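Local coordinates for transcriptional regulator ComR (Streptococcus vestibularis F0396, PDB 6HU8), which probably binds DNA as an RNPP-family transcriptional regulator of streptococcal competence, with a helix-turn-helix domain joined to a TPR domain for peptide signalling, at residues Q194-D199 and L233-E238. Numbering follows the deposited sequence.
Sequences QNIPTD and LLAVIE
The backbone O of Ile196 accepts a hydrogen bond from Lys239 NZ and, two residues earlier, Gln194 O is held in the same way by Lys232 NZ; lysine suits both positions because its long chain can carry an ammonium group from helix 226-240 to a loop carbonyl. Lys232, Ala235, Val236 and Lys239 follow the i, i+3, i+4, i+7 spacing of one helix face, so the apolar contact falls between the two lysine positions.

No hydrogen bond joins 194-199 directly to 233-238; the touching there is methyl against methyl. Ile196 has CG1 beside its backbone N (chi1 -51°) and continues fully extended (chi2 179°), which carries CD1 out to the helix. This terminal methyl lies 3.7 Å from Ala235 CB. Isoleucine has the reach for the task, while the single methyl of alanine leaves room for the isoleucine's terminal methyl to settle on the helix surface. In the all-helical TPR domain, the loop between helices 181-192 and 200-219 thus packs on helix 226-240, skipping over the helix it leads into.

Beta-branched Val236 presents CG2 to the isoleucine, 3.8 Å from Ile196 CD1, while CG1 stands anti to the backbone N (chi1 173°), and the two side chains lie at a slant to one another. The CA atoms of Ile196 and Val236 are 6.6 Å apart.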
ATOM      1  N   GLN A 194      11.582  -2.504   7.576  1.00 52.09           N
ATOM      2  CA  GLN A 194      11.469  -3.452   6.469  1.00 47.60           C
ATOM      3  C   GLN A 194      12.793  -3.590   5.741  1.00 53.21           C
ATOM      4  O   GLN A 194      13.486  -2.596   5.473  1.00 47.60           O
ATOM      5  CB  GLN A 194      10.366  -3.027   5.490  1.00 43.31           C
ATOM      6  CG  GLN A 194       8.965  -3.041   6.098  1.00 44.90           C
ATOM      7  CD  GLN A 194       8.618  -4.380   6.726  1.00 47.16           C
ATOM      8  OE1 GLN A 194       8.549  -5.395   6.037  1.00 44.84           O
ATOM      9  NE2 GLN A 194       8.409  -4.388   8.039  1.00 45.38           N
ATOM     10  N   ASN A 195      13.155  -4.829   5.432  1.00 46.32           N
ATOM     11  CA  ASN A 195      14.306  -5.069   4.587  1.00 52.86           C
ATOM     12  C   ASN A 195      14.067  -4.404   3.241  1.00 52.65           C
ATOM     13  O   ASN A 195      12.923  -4.278   2.808  1.00 49.87           O
ATOM     14  CB  ASN A 195      14.568  -6.568   4.410  1.00 53.00           C
ATOM     15  CG  ASN A 195      15.662  -6.845   3.386  1.00 59.57           C
ATOM     16  OD1 ASN A 195      16.813  -6.426   3.556  1.00 63.14           O
ATOM     17  ND2 ASN A 195      15.304  -7.538   2.307  1.00 62.66           N
ATOM     18  N   ILE A 196      15.139  -3.955   2.595  1.00 50.98           N
ATOM     19  CA  ILE A 196      15.039  -3.384   1.265  1.00 47.69           C
ATOM     20  C   ILE A 196      15.587  -4.403   0.259  1.00 52.85           C
ATOM     21  O   ILE A 196      16.788  -4.643   0.209  1.00 53.15           O
ATOM     22  CB  ILE A 196      15.801  -2.042   1.162  1.00 47.30           C
ATOM     23  CG1 ILE A 196      15.374  -1.100   2.293  1.00 49.51           C
ATOM     24  CG2 ILE A 196      15.574  -1.403  -0.200  1.00 46.75           C
ATOM     25  CD1 ILE A 196      16.087   0.250   2.281  1.00 46.95           C
ATOM     26  N   PRO A 197      14.697  -5.019  -0.536  1.00 53.68           N
ATOM     27  CA  PRO A 197      15.062  -6.097  -1.459  1.00 52.10           C
ATOM     28  C   PRO A 197      15.413  -5.611  -2.858  1.00 53.72           C
ATOM     29  O   PRO A 197      15.277  -4.421  -3.145  1.00 53.60           O
ATOM     30  CB  PRO A 197      13.786  -6.936  -1.509  1.00 55.01           C
ATOM     31  CG  PRO A 197      12.696  -5.895  -1.421  1.00 51.62           C
ATOM     32  CD  PRO A 197      13.237  -4.799  -0.510  1.00 49.60           C
ATOM     33  N   THR A 198      15.849  -6.534  -3.712  1.00 51.99           N
ATOM     34  CA  THR A 198      15.982  -6.284  -5.147  1.00 57.39           C
ATOM     35  C   THR A 198      14.640  -6.591  -5.808  1.00 56.79           C
ATOM     36  O   THR A 198      14.365  -7.726  -6.224  1.00 58.20           O
ATOM     37  CB  THR A 198      17.119  -7.131  -5.783  1.00 56.72           C
ATOM     38  OG1 THR A 198      18.385  -6.570  -5.412  1.00 64.55           O
ATOM     39  CG2 THR A 198      17.035  -7.124  -7.306  1.00 62.59           C
ATOM     40  N   ASP A 199      13.799  -5.565  -5.868  1.00 51.45           N
ATOM     41  CA  ASP A 199      12.421  -5.683  -6.325  1.00 49.00           C
ATOM     42  C   ASP A 199      11.854  -4.284  -6.393  1.00 47.96           C
ATOM     43  O   ASP A 199      11.436  -3.712  -5.370  1.00 47.06           O
ATOM     44  CB  ASP A 199      11.603  -6.571  -5.387  1.00 48.81           C
ATOM     45  CG  ASP A 199      10.135  -6.685  -5.792  1.00 49.80           C
ATOM     46  OD1 ASP A 199       9.741  -6.197  -6.870  1.00 54.74           O
ATOM     47  OD2 ASP A 199       9.372  -7.298  -5.024  1.00 50.37           O
ATOM     48  N   LEU A 233      14.265   6.590   2.902  1.00 39.64           N
ATOM     49  CA  LEU A 233      13.910   7.006   1.546  1.00 39.71           C
ATOM     50  C   LEU A 233      15.124   7.007   0.610  1.00 41.62           C
ATOM     51  O   LEU A 233      15.052   6.512  -0.523  1.00 40.29           O
ATOM     52  CB  LEU A 233      13.274   8.395   1.569  1.00 39.45           C
ATOM     53  CG  LEU A 233      11.819   8.464   1.996  1.00 40.22           C
ATOM     54  CD1 LEU A 233      11.570   9.870   2.491  1.00 37.09           C
ATOM     55  CD2 LEU A 233      10.924   8.131   0.812  1.00 37.32           C
ATOM     56  N   LEU A 234      16.237   7.557   1.093  1.00 38.25           N
ATOM     57  CA  LEU A 234      17.461   7.614   0.308  1.00 40.76           C
ATOM     58  C   LEU A 234      18.036   6.207   0.123  1.00 43.43           C
ATOM     59  O   LEU A 234      18.584   5.883  -0.939  1.00 46.23           O
ATOM     60  CB  LEU A 234      18.490   8.545   0.971  1.00 36.60           C
ATOM     61  CG  LEU A 234      18.150  10.039   1.010  1.00 39.06           C
ATOM     62  CD1 LEU A 234      19.279  10.844   1.635  1.00 39.20           C
ATOM     63  CD2 LEU A 234      17.851  10.563  -0.382  1.00 40.97           C
ATOM     64  N   ALA A 235      17.912   5.369   1.148  1.00 43.15           N
ATOM     65  CA  ALA A 235      18.362   3.970   1.039  1.00 40.85           C
ATOM     66  C   ALA A 235      17.581   3.190  -0.016  1.00 45.63           C
ATOM     67  O   ALA A 235      18.161   2.380  -0.754  1.00 45.34           O
ATOM     68  CB  ALA A 235      18.254   3.268   2.382  1.00 41.94           C
ATOM     69  N   VAL A 236      16.274   3.424  -0.108  1.00 41.73           N
ATOM     70  CA  VAL A 236      15.480   2.752  -1.147  1.00 45.33           C
ATOM     71  C   VAL A 236      15.882   3.242  -2.535  1.00 45.58           C
ATOM     72  O   VAL A 236      16.071   2.438  -3.455  1.00 47.11           O
ATOM     73  CB  VAL A 236      13.978   2.962  -0.954  1.00 43.73           C
ATOM     74  CG1 VAL A 236      13.207   2.388  -2.133  1.00 41.04           C
ATOM     75  CG2 VAL A 236      13.515   2.329   0.352  1.00 43.37           C
ATOM     76  N   ILE A 237      16.026   4.559  -2.680  1.00 42.56           N
ATOM     77  CA  ILE A 237      16.471   5.144  -3.946  1.00 44.80           C
ATOM     78  C   ILE A 237      17.818   4.550  -4.368  1.00 47.86           C
ATOM     79  O   ILE A 237      18.015   4.196  -5.531  1.00 44.00           O
ATOM     80  CB  ILE A 237      16.587   6.681  -3.852  1.00 42.02           C
ATOM     81  CG1 ILE A 237      15.189   7.319  -3.858  1.00 41.57           C
ATOM     82  CG2 ILE A 237      17.447   7.237  -5.005  1.00 41.40           C
ATOM     83  CD1 ILE A 237      15.171   8.788  -3.461  1.00 41.78           C
ATOM     84  N   GLU A 238      18.722   4.410  -3.406  1.00 46.73           N
ATOM     85  CA  GLU A 238      20.032   3.821  -3.666  1.00 51.22           C
ATOM     86  C   GLU A 238      19.939   2.381  -4.165  1.00 51.65           C
ATOM     87  O   GLU A 238      20.657   1.997  -5.100  1.00 50.11           O
ATOM     88  CB  GLU A 238      20.896   3.866  -2.407  1.00 54.28           C
ATOM     89  CG  GLU A 238      22.315   3.367  -2.636  1.00 53.90           C
ATOM     90  CD  GLU A 238      23.041   4.167  -3.701  1.00 63.19           C
ATOM     91  OE1 GLU A 238      23.110   5.412  -3.568  1.00 71.35           O
ATOM     92  OE2 GLU A 238      23.534   3.558  -4.675  1.00 65.53           O
TER